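PDB 4XHC: alpha-L-rhamnosidase from Klebsiella oxytoca, which hydrolyses terminal alpha-L-rhamnose from rhamnosides, as a two-domain glycoside hydrolase of family GH78. Local coordinates for residues A[462-467]-A[507-512]; A[143-148]-A[516-521]; A[433-438]-A[466-471]. One frame throughout, in Å; residues are numbered along the deposited sequence.

Contact 1: A[462-467]-A[507-512]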
# COMPACT_ATOMS: atom_id res chain seq x y z
N ALA A 462 -31.28 -23.65 16.00
CA ALA A 462 -30.06 -24.26 16.48
C ALA A 462 -29.04 -23.23 16.96
O ALA A 462 -29.22 -22.03 16.76
CB ALA A 462 -29.44 -25.12 15.39
N MET A 463 -27.99 -23.75 17.61
CA MET A 463 -26.87 -22.94 18.07
C MET A 463 -25.85 -22.74 16.95
O MET A 463 -25.51 -23.69 16.24
CB MET A 463 -26.17 -23.65 19.23
CG MET A 463 -27.08 -24.02 20.40
SD MET A 463 -26.19 -24.86 21.72
CE MET A 463 -26.18 -26.53 21.07
N ASN A 464 -25.35 -21.51 16.80
CA ASN A 464 -24.40 -21.20 15.73
C ASN A 464 -22.98 -20.88 16.18
O ASN A 464 -22.11 -20.73 15.34
CB ASN A 464 -24.91 -20.01 14.92
CG ASN A 464 -25.96 -20.39 13.89
OD1 ASN A 464 -26.19 -21.57 13.61
ND2 ASN A 464 -26.62 -19.38 13.34
N THR A 465 -22.73 -20.78 17.48
CA THR A 465 -21.41 -20.37 17.95
C THR A 465 -20.91 -21.21 19.12
O THR A 465 -21.70 -21.72 19.91
CB THR A 465 -21.40 -18.89 18.38
OG1 THR A 465 -22.35 -18.68 19.42
CG2 THR A 465 -21.74 -18.00 17.20
N PRO A 466 -19.59 -21.37 19.24
CA PRO A 466 -19.09 -21.99 20.46
C PRO A 466 -19.39 -21.15 21.71
O PRO A 466 -19.34 -21.67 22.81
CB PRO A 466 -17.58 -22.08 20.21
CG PRO A 466 -17.42 -22.03 18.74
CD PRO A 466 -18.51 -21.12 18.28
N TYR A 467 -19.70 -19.87 21.53
CA TYR A 467 -20.16 -19.01 22.64
C TYR A 467 -21.42 -19.59 23.30
O TYR A 467 -21.47 -19.76 24.52
CB TYR A 467 -20.43 -17.59 22.13
CG TYR A 467 -21.00 -16.63 23.14
CD1 TYR A 467 -20.21 -16.11 24.15
CD2 TYR A 467 -22.32 -16.22 23.07
CE1 TYR A 467 -20.71 -15.22 25.08
CE2 TYR A 467 -22.83 -15.33 24.00
CZ TYR A 467 -22.02 -14.83 25.01
OH TYR A 467 -22.51 -13.93 25.94
N ILE A 507 -17.31 -18.61 14.68
CA ILE A 507 -18.57 -19.19 14.21
C ILE A 507 -18.39 -20.68 13.90
O ILE A 507 -17.43 -21.04 13.24
CB ILE A 507 -19.01 -18.50 12.89
CG1 ILE A 507 -19.06 -16.97 13.04
CG2 ILE A 507 -20.34 -19.05 12.39
CD1 ILE A 507 -20.00 -16.47 14.12
N PHE A 508 -19.30 -21.53 14.36
CA PHE A 508 -19.29 -22.95 13.97
C PHE A 508 -20.62 -23.70 14.18
O PHE A 508 -21.03 -24.01 15.31
CB PHE A 508 -18.13 -23.71 14.67
CG PHE A 508 -17.97 -25.14 14.21
CD1 PHE A 508 -18.00 -25.47 12.86
CD2 PHE A 508 -17.79 -26.16 15.14
CE1 PHE A 508 -17.86 -26.79 12.45
CE2 PHE A 508 -17.65 -27.47 14.73
CZ PHE A 508 -17.68 -27.79 13.38
N ASP A 509 -21.31 -23.95 13.07
CA ASP A 509 -22.49 -24.82 13.03
C ASP A 509 -22.08 -26.06 12.24
O ASP A 509 -21.89 -25.98 11.02
CB ASP A 509 -23.65 -24.09 12.33
CG ASP A 509 -24.87 -24.97 12.10
OD1 ASP A 509 -24.93 -26.11 12.63
OD2 ASP A 509 -25.78 -24.51 11.38
N PRO A 510 -21.91 -27.22 12.92
CA PRO A 510 -21.45 -28.46 12.28
C PRO A 510 -22.22 -28.84 11.03
O PRO A 510 -21.62 -29.35 10.09
CB PRO A 510 -21.67 -29.51 13.36
CG PRO A 510 -21.53 -28.76 14.64
CD PRO A 510 -22.00 -27.36 14.38
N ALA A 511 -23.52 -28.58 11.02
CA ALA A 511 -24.37 -28.90 9.87
C ALA A 511 -24.16 -27.96 8.67
O ALA A 511 -24.49 -28.34 7.55
CB ALA A 511 -25.84 -28.90 10.27
N HIS A 512 -23.64 -26.74 8.90
CA HIS A 512 -23.32 -25.78 7.82
C HIS A 512 -21.96 -25.14 8.09
O HIS A 512 -21.88 -24.06 8.69
CB HIS A 512 -24.37 -24.67 7.72
CG HIS A 512 -25.75 -25.17 7.42
ND1 HIS A 512 -26.70 -25.36 8.40
CD2 HIS A 512 -26.32 -25.56 6.26
CE1 HIS A 512 -27.80 -25.83 7.85
NE2 HIS A 512 -27.60 -25.96 6.56
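Asn464 and Phe508 join the two segments by a lone backbone bond, Phe508 N to Asn464 O at 3.1 Å, where the chains pass in opposite senses without forming strands. The N-H points at the oxygen with an angle of 149°. The CA atoms of Thr465 and Ile507 are 4.8 Å apart, and the two side chains meet through their methyl ends, Thr465 CG2 lying 3.9 Å from Ile507 CD1. The same Ile507 sends its other branch back to the main chain, CG2 resting 3.8 Å from Asn464 O. In Thr465, chi1 of 59° turns OG1 back to the start of helix 466-478, where it caps Leu468 N from the N-cap position and also bonds to Asp360. Pro466 begins that helix and lays its CD against the backbone at Phe508 N, 4.0 Å away.

Farther along, Asn464 OD1 faces Asp509 OD2 at 3.7 Å with amide and carboxylate planes 30° apart, a proximity of two oxygens and not a bond. Both groups are bonded through other pairs. Asn464 ND2 bonds to the carbonyl of Trp361, a residue of the rhamnose pocket, while Asp509 is engaged within its own type I turn: OD1 accepts from Ala511 N in an Asx turn, and OD2 takes His512 ND1 at 3.2 Å. Both donors come from above the carboxylate plane, the imidazole offering ND1 in its own ring plane. The chemistry thus divides into a buried part held by one backbone hydrogen bond and methyl packing, and an outer part where the carboxylate would hold the ND1-H tautomer of His512 and might raise its pKa.

Contact 2: A[143-148]-A[516-521]. With RAM (alpha-L-rhamnopyranose), chain C.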
# COMPACT_ATOMS: atom_id res chain seq x y z
N GLN A 143 -19.09 -9.91 -0.27
CA GLN A 143 -20.38 -9.19 -0.38
C GLN A 143 -21.13 -9.11 0.95
O GLN A 143 -22.33 -9.41 1.03
CB GLN A 143 -21.29 -9.90 -1.40
CG GLN A 143 -20.68 -10.25 -2.76
CD GLN A 143 -20.72 -9.10 -3.76
OE1 GLN A 143 -21.81 -8.60 -4.11
NE2 GLN A 143 -19.55 -8.70 -4.25
N GLY A 144 -20.44 -8.68 1.99
CA GLY A 144 -20.97 -8.71 3.35
C GLY A 144 -21.29 -7.35 3.95
O GLY A 144 -20.94 -6.33 3.38
N TRP A 145 -21.92 -7.35 5.13
CA TRP A 145 -22.29 -6.11 5.81
C TRP A 145 -21.24 -5.58 6.82
O TRP A 145 -21.38 -4.47 7.31
CB TRP A 145 -23.67 -6.23 6.47
CG TRP A 145 -23.82 -7.23 7.61
CD1 TRP A 145 -24.26 -8.53 7.54
CD2 TRP A 145 -23.58 -6.97 9.00
NE1 TRP A 145 -24.29 -9.09 8.80
CE2 TRP A 145 -23.88 -8.15 9.71
CE3 TRP A 145 -23.14 -5.85 9.70
CZ2 TRP A 145 -23.73 -8.24 11.09
CZ3 TRP A 145 -23.01 -5.94 11.08
CH2 TRP A 145 -23.30 -7.13 11.76
N LEU A 146 -20.19 -6.35 7.12
CA LEU A 146 -19.01 -5.78 7.77
C LEU A 146 -18.13 -5.12 6.71
O LEU A 146 -18.21 -5.47 5.52
CB LEU A 146 -18.19 -6.85 8.50
CG LEU A 146 -18.79 -7.42 9.77
CD1 LEU A 146 -17.83 -8.42 10.38
CD2 LEU A 146 -19.09 -6.32 10.78
N SER A 147 -17.29 -4.18 7.14
CA SER A 147 -16.39 -3.50 6.23
C SER A 147 -15.37 -4.45 5.63
O SER A 147 -14.76 -5.22 6.35
CB SER A 147 -15.65 -2.38 6.95
OG SER A 147 -14.72 -1.74 6.09
N SER A 148 -15.19 -4.36 4.31
CA SER A 148 -14.17 -5.17 3.62
C SER A 148 -12.75 -4.83 4.06
O SER A 148 -11.82 -5.59 3.79
CB SER A 148 -14.29 -5.05 2.10
OG SER A 148 -14.05 -3.74 1.67
N SER A 516 -21.82 -17.93 7.69
CA SER A 516 -21.39 -16.65 8.22
C SER A 516 -22.57 -15.72 8.44
O SER A 516 -23.32 -15.48 7.50
CB SER A 516 -20.43 -15.94 7.27
OG SER A 516 -20.03 -14.68 7.83
N PRO A 517 -22.71 -15.16 9.65
CA PRO A 517 -23.71 -14.12 9.85
C PRO A 517 -23.35 -12.83 9.13
O PRO A 517 -24.21 -11.98 8.98
CB PRO A 517 -23.67 -13.88 11.36
CG PRO A 517 -22.26 -14.19 11.76
CD PRO A 517 -21.84 -15.31 10.84
N TYR A 518 -22.09 -12.68 8.72
CA TYR A 518 -21.61 -11.45 8.08
C TYR A 518 -21.73 -11.51 6.56
O TYR A 518 -21.63 -10.47 5.91
CB TYR A 518 -20.16 -11.18 8.52
CG TYR A 518 -19.96 -11.29 10.01
CD1 TYR A 518 -20.69 -10.52 10.89
CD2 TYR A 518 -19.04 -12.19 10.55
CE1 TYR A 518 -20.52 -10.63 12.26
CE2 TYR A 518 -18.85 -12.31 11.92
CZ TYR A 518 -19.59 -11.53 12.78
OH TYR A 518 -19.38 -11.62 14.15
N GLY A 519 -21.93 -12.70 6.00
CA GLY A 519 -22.13 -12.88 4.57
C GLY A 519 -20.90 -13.33 3.79
O GLY A 519 -20.92 -13.33 2.57
N SER A 520 -19.84 -13.74 4.49
CA SER A 520 -18.70 -14.42 3.87
C SER A 520 -17.84 -15.07 4.92
O SER A 520 -17.51 -14.45 5.92
CB SER A 520 -17.85 -13.43 3.09
OG SER A 520 -16.68 -14.03 2.57
N LYS A 521 -17.45 -16.31 4.69
CA LYS A 521 -16.65 -17.04 5.67
C LYS A 521 -15.24 -16.43 5.74
O LYS A 521 -14.52 -16.69 6.69
CB LYS A 521 -16.61 -18.54 5.33
CG LYS A 521 -15.55 -18.90 4.30
CD LYS A 521 -15.92 -20.03 3.35
CE LYS A 521 -15.03 -19.89 2.11
NZ LYS A 521 -15.14 -21.02 1.15
C1 RAM C . -19.46 -9.73 17.02
C2 RAM C . -18.31 -10.57 17.55
C3 RAM C . -18.16 -10.38 19.05
C4 RAM C . -19.54 -10.37 19.69
C5 RAM C . -20.27 -9.11 19.24
C6 RAM C . -21.76 -9.30 19.15
O1 RAM C . -19.06 -9.18 15.82
O2 RAM C . -18.65 -11.92 17.29
O3 RAM C . -17.38 -11.44 19.61
O4 RAM C . -19.42 -10.34 21.10
O5 RAM C . -19.80 -8.70 17.94
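The Tyr518 ring is covered on both faces, with Trp145 at its edge. Leu146 CD1 lies over one face, 3.7 Å from the centroid in a CH-pi contact displaced toward the rim, and Pro517 CG sits above the centre of the opposite face. Trp145 CZ2 meets the ring edge near its plane, 3.8 Å from Tyr518 CD1. Relative to the indole, this is an offset edge-to-face pair: the tyrosine edge is turned toward the face of the six-membered ring, with centroids 5.8 Å apart and planes at 63°.

Trp145 is anchored by two bonds to successive carbonyls. Its backbone N donates to Tyr518 O at 3.2 Å, and its NE1 donates to Pro517 O at 2.9 Å, a little out of the indole plane. Chi1 of 65° turns the indole back over its own main chain, which brings NE1 to Pro517 O. The receiving loop is shaped in turn by Ser516 OG, which accepts from Tyr518 N at 3.0 Å in an ST turn. Gly144 and Gly519 bring the two main chains close together beside it.

At the far end of the tyrosine, OH accepts a bond from O1 of the rhamnose at 3.0 Å and is also bonded to Glu506, which itself binds the sugar. Trp361 meets the ring edge-to-face. A loop of the N-terminal domain therefore packs on a loop of the six-hairpin glycosidase domain, supplying second-shell packing behind Tyr518, a residue of the rhamnose pocket.

Contact 3: A[433-438]-A[466-471]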
# COMPACT_ATOMS: atom_id res chain seq x y z
N GLN A 433 -33.88 -22.67 26.37
CA GLN A 433 -33.79 -23.77 27.34
C GLN A 433 -32.51 -23.66 28.15
O GLN A 433 -32.50 -23.82 29.36
CB GLN A 433 -33.82 -25.13 26.66
CG GLN A 433 -34.78 -25.27 25.49
CD GLN A 433 -36.15 -24.71 25.80
OE1 GLN A 433 -36.68 -24.91 26.89
NE2 GLN A 433 -36.74 -24.02 24.83
N ILE A 434 -31.42 -23.38 27.45
CA ILE A 434 -30.10 -23.30 28.07
C ILE A 434 -30.08 -22.23 29.15
O ILE A 434 -29.64 -22.48 30.27
CB ILE A 434 -29.01 -23.01 27.00
CG1 ILE A 434 -28.84 -24.23 26.08
CG2 ILE A 434 -27.68 -22.67 27.65
CD1 ILE A 434 -28.11 -23.92 24.79
N TRP A 435 -30.58 -21.04 28.81
CA TRP A 435 -30.49 -19.90 29.71
C TRP A 435 -31.46 -19.99 30.88
O TRP A 435 -31.11 -19.59 31.98
CB TRP A 435 -30.67 -18.57 28.96
CG TRP A 435 -29.38 -18.05 28.47
CD1 TRP A 435 -28.94 -17.99 27.18
CD2 TRP A 435 -28.31 -17.55 29.28
NE1 TRP A 435 -27.67 -17.47 27.13
CE2 TRP A 435 -27.26 -17.20 28.40
CE3 TRP A 435 -28.13 -17.39 30.65
CZ2 TRP A 435 -26.04 -16.67 28.87
CZ3 TRP A 435 -26.92 -16.86 31.12
CH2 TRP A 435 -25.90 -16.51 30.23
N LEU A 436 -32.65 -20.52 30.65
CA LEU A 436 -33.59 -20.68 31.76
C LEU A 436 -33.24 -21.85 32.68
O LEU A 436 -33.67 -21.88 33.83
CB LEU A 436 -35.03 -20.78 31.24
CG LEU A 436 -35.58 -19.45 30.72
CD1 LEU A 436 -36.85 -19.65 29.91
CD2 LEU A 436 -35.82 -18.45 31.85
N VAL A 437 -32.44 -22.79 32.20
CA VAL A 437 -31.86 -23.81 33.07
C VAL A 437 -30.71 -23.23 33.90
O VAL A 437 -30.56 -23.55 35.07
CB VAL A 437 -31.42 -25.07 32.28
CG1 VAL A 437 -30.55 -26.00 33.12
CG2 VAL A 437 -32.64 -25.81 31.77
N LEU A 438 -29.89 -22.38 33.30
CA LEU A 438 -28.80 -21.75 34.03
C LEU A 438 -29.33 -20.80 35.09
O LEU A 438 -28.72 -20.61 36.14
CB LEU A 438 -27.86 -21.01 33.08
CG LEU A 438 -26.97 -21.89 32.19
CD1 LEU A 438 -26.25 -21.03 31.17
CD2 LEU A 438 -25.97 -22.68 33.01
N PRO A 466 -19.59 -21.37 19.24
CA PRO A 466 -19.09 -21.99 20.46
C PRO A 466 -19.39 -21.15 21.71
O PRO A 466 -19.34 -21.67 22.81
CB PRO A 466 -17.58 -22.08 20.21
CG PRO A 466 -17.42 -22.03 18.74
CD PRO A 466 -18.51 -21.12 18.28
N TYR A 467 -19.70 -19.87 21.53
CA TYR A 467 -20.16 -19.01 22.64
C TYR A 467 -21.42 -19.59 23.30
O TYR A 467 -21.47 -19.76 24.52
CB TYR A 467 -20.43 -17.59 22.13
CG TYR A 467 -21.00 -16.63 23.14
CD1 TYR A 467 -20.21 -16.11 24.15
CD2 TYR A 467 -22.32 -16.22 23.07
CE1 TYR A 467 -20.71 -15.22 25.08
CE2 TYR A 467 -22.83 -15.33 24.00
CZ TYR A 467 -22.02 -14.83 25.01
OH TYR A 467 -22.51 -13.93 25.94
N LEU A 468 -22.44 -19.88 22.49
CA LEU A 468 -23.67 -20.43 23.03
C LEU A 468 -23.48 -21.87 23.48
O LEU A 468 -24.09 -22.31 24.44
CB LEU A 468 -24.81 -20.35 22.01
CG LEU A 468 -26.18 -20.81 22.52
CD1 LEU A 468 -26.52 -20.11 23.82
CD2 LEU A 468 -27.24 -20.52 21.48
N ARG A 469 -22.61 -22.59 22.80
CA ARG A 469 -22.34 -23.97 23.17
C ARG A 469 -21.69 -24.06 24.54
O ARG A 469 -21.94 -25.00 25.28
CB ARG A 469 -21.42 -24.63 22.15
CG ARG A 469 -22.09 -24.82 20.81
CD ARG A 469 -22.41 -26.28 20.57
NE ARG A 469 -23.00 -26.48 19.26
CZ ARG A 469 -23.30 -27.68 18.76
NH1 ARG A 469 -23.06 -28.76 19.49
NH2 ARG A 469 -23.83 -27.80 17.55
N HIS A 470 -20.86 -23.08 24.87
CA HIS A 470 -20.27 -23.01 26.20
C HIS A 470 -21.34 -23.13 27.27
O HIS A 470 -21.17 -23.82 28.27
CB HIS A 470 -19.53 -21.70 26.40
CG HIS A 470 -19.30 -21.35 27.84
ND1 HIS A 470 -18.21 -21.82 28.55
CD2 HIS A 470 -20.01 -20.59 28.70
CE1 HIS A 470 -18.27 -21.37 29.78
NE2 HIS A 470 -19.35 -20.62 29.90
N HIS A 471 -22.45 -22.43 27.06
CA HIS A 471 -23.52 -22.39 28.04
C HIS A 471 -24.29 -23.70 28.09
O HIS A 471 -24.72 -24.12 29.16
CB HIS A 471 -24.45 -21.21 27.75
CG HIS A 471 -23.74 -19.89 27.85
ND1 HIS A 471 -23.08 -19.33 26.78
CD2 HIS A 471 -23.54 -19.06 28.90
CE1 HIS A 471 -22.52 -18.19 27.16
NE2 HIS A 471 -22.79 -18.01 28.44
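Helices 430-438 and 466-478 belong to the mainly helical six-hairpin domain, the (alpha/alpha)6 barrel known for GH78 enzymes, and they meet through Ile434, Trp435 and Leu438 on one side and Leu468 and His471 on the other. Their short segments run in the same general direction, 40° apart, with axes 10.3 Å from each other at closest approach.

His471 is the centre of the packing. Ile434 CG2 touches its CB at 3.5 Å, the two side chains crossing at about a right angle, and Leu438 CD1 comes to the same CB at 3.9 Å while lying near the plane at the imidazole edge. Trp435 approaches one face of the imidazole, CZ2 lying 3.5 Å from His471 CD2; the planes are inclined by 38°. On the opposite face, His470 CD2 lies above the ring centre. The imidazole is therefore held between an indole from the neighbouring helix and a histidine from its own.

In an (alpha/alpha)6 barrel the helices pack side by side, and here the join between 430-438 and 466-478 is carried by Ile434, Leu438, Leu468 and the two rings. The polar ring still finds a partner within its own helix: ND1 donates to Tyr467 O at 2.8 Å, one turn earlier. Chi1 of -61° lays CG beside the backbone N, which swings the ring back toward that carbonyl. Tyr467 also meets the imidazole edge-to-face and stacks on Trp530 of the rhamnose pocket.

Leu468 makes the contact nearer the helix start: its CD1 is 4.2 Å from Ile434 CD1 and also borders Trp435, NE1 being the nearest atom of the indole. Beyond the pair, Trp435 packs on Ala370 and Val374 of helix 368-389, and Leu438 on Tyr377.

How the contacts relate
Contacts 1 and 3 are buried inside the six-hairpin domain and share Pro466 and Tyr467 at the start of helix 466-478: contact 1 fastens the loop leading into it, contact 3 packs its side against another helix. Met463 bridges them, its SD 3.7 Å from Ile434 CD1. Contact 2 lies nearer the surface and joins two domains, with the other two nested in the long chain loop it closes. It touches contact 1 through Ile507 CG1 and Pro517 CD but not contact 3. The chemistry follows: a single backbone hydrogen bond in contact 1, indole and backbone bonds behind a tyrosine that reaches the sugar in contact 2, apolar and aromatic packing in contact 3.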